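Local coordinates for protein diguanylate cyclase (PDB 5M3C) that is a two-domain protein of the diguanylate cyclase family, pairing a GGDEF domain that holds GTP and calcium with an EAL domain that holds a second calcium, at residues P362-P365 and H366-A369. Residues are numbered along the deposited sequence; the frame is centred on the assembly and turned at random.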
loop_
_atom_site.group_PDB
_atom_site.type_symbol
_atom_site.label_atom_id
_atom_site.label_comp_id
_atom_site.label_asym_id
_atom_site.label_seq_id
_atom_site.Cartn_x
_atom_site.Cartn_y
_atom_site.Cartn_z
ATOM N N PRO B 362 8.539 2.961 -30.141
ATOM C CA PRO B 362 9.534 2.025 -29.629
ATOM C C PRO B 362 10.868 2.706 -29.330
ATOM O O PRO B 362 11.856 2.030 -29.047
ATOM C CB PRO B 362 9.690 1.038 -30.783
ATOM C CG PRO B 362 9.440 1.857 -32.006
ATOM C CD PRO B 362 8.505 2.973 -31.615
ATOM N N ASP B 363 10.883 4.035 -29.386
ATOM C CA ASP B 363 12.115 4.799 -29.219
ATOM C C ASP B 363 12.687 4.652 -27.810
ATOM O O ASP B 363 13.890 4.450 -27.640
ATOM C CB ASP B 363 11.872 6.278 -29.537
ATOM N N ASP B 364 11.821 4.750 -26.803
ATOM C CA ASP B 364 12.259 4.674 -25.410
ATOM C C ASP B 364 12.671 3.246 -25.051
ATOM O O ASP B 364 11.893 2.310 -25.230
ATOM C CB ASP B 364 11.153 5.160 -24.470
ATOM C CG ASP B 364 11.653 5.416 -23.056
ATOM O OD1 ASP B 364 12.154 4.470 -22.412
ATOM O OD2 ASP B 364 11.534 6.566 -22.584
ATOM N N PRO B 365 13.902 3.081 -24.539
ATOM C CA PRO B 365 14.430 1.754 -24.214
ATOM C C PRO B 365 13.747 1.128 -22.999
ATOM O O PRO B 365 13.462 -0.070 -22.997
ATOM C CB PRO B 365 15.917 2.012 -23.914
ATOM C CG PRO B 365 16.152 3.479 -24.098
ATOM C CD PRO B 365 14.821 4.159 -24.140
ATOM N N HIS B 366 13.496 1.944 -21.979
ATOM C CA HIS B 366 12.882 1.481 -20.739
ATOM C C HIS B 366 11.462 0.974 -20.965
ATOM O O HIS B 366 11.113 -0.124 -20.537
ATOM C CB HIS B 366 12.866 2.612 -19.709
ATOM C CG HIS B 366 12.112 2.282 -18.459
ATOM N ND1 HIS B 366 12.693 1.634 -17.390
ATOM C CD2 HIS B 366 10.825 2.513 -18.106
ATOM C CE1 HIS B 366 11.795 1.480 -16.432
ATOM N NE2 HIS B 366 10.654 2.004 -16.841
ATOM N N ASP B 367 10.647 1.784 -21.633
ATOM C CA ASP B 367 9.257 1.423 -21.896
ATOM C C ASP B 367 9.163 0.147 -22.727
ATOM O O ASP B 367 8.194 -0.605 -22.612
ATOM C CB ASP B 367 8.529 2.567 -22.605
ATOM C CG ASP B 367 8.145 3.694 -21.661
ATOM O OD1 ASP B 367 8.390 3.570 -20.441
ATOM O OD2 ASP B 367 7.592 4.707 -22.140
ATOM N N ALA B 368 10.167 -0.091 -23.564
ATOM C CA ALA B 368 10.219 -1.309 -24.363
ATOM C C ALA B 368 10.450 -2.516 -23.462
ATOM O O ALA B 368 9.747 -3.522 -23.564
ATOM C CB ALA B 368 11.319 -1.210 -25.410
ATOM N N ALA B 369 11.436 -2.402 -22.578
ATOM C CA ALA B 369 11.800 -3.487 -21.667
ATOM C C ALA B 369 10.612 -3.916 -20.813
ATOM O O ALA B 369 10.334 -5.107 -20.666
ATOM C CB ALA B 369 12.955 -3.055 -20.775
#
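D364 caps the helix that starts at P365 by turning one carboxylate oxygen, OD1, to the first amides of the helix. The bond from D367 N to D364 OD1 is 3.2 Å long and nearly straight (167°), the donor meeting the oxygen from above the carboxylate plane; that from H366 N to D364 OD1 is shorter at 2.9 Å but strongly bent and therefore weak. A chi1 of -166° turns CG away from the residue's own N and lays it beside the carbonyl carbon, on the side where the helix starts, which puts OD1 in front of both amides. Proline suits the first helical position, where a backbone N-H would have no carbonyl one turn back to meet, and its ring favours the helical phi. The backbone ladder opens with a weak bond from A368 N to D364 O; A369 N to P365 O (3.1 Å) is its first well-formed rung. D364 OD1 and D367 OD1 stand 4.3 Å apart, a repulsion the helix dipole probably eases. D367 OD1 also lies in plane at the edge of the H366 imidazole. That ring points away from the cap, its NE2 hydrogen-bonded to S341 OG of the second subunit, while small A369 packs on K344 of that subunit. The buried A368 and the exposed P362 both touch F398, so the loop after helix 355-358 and the start of helix 365-380 lie against helix 393-401 of the EAL domain.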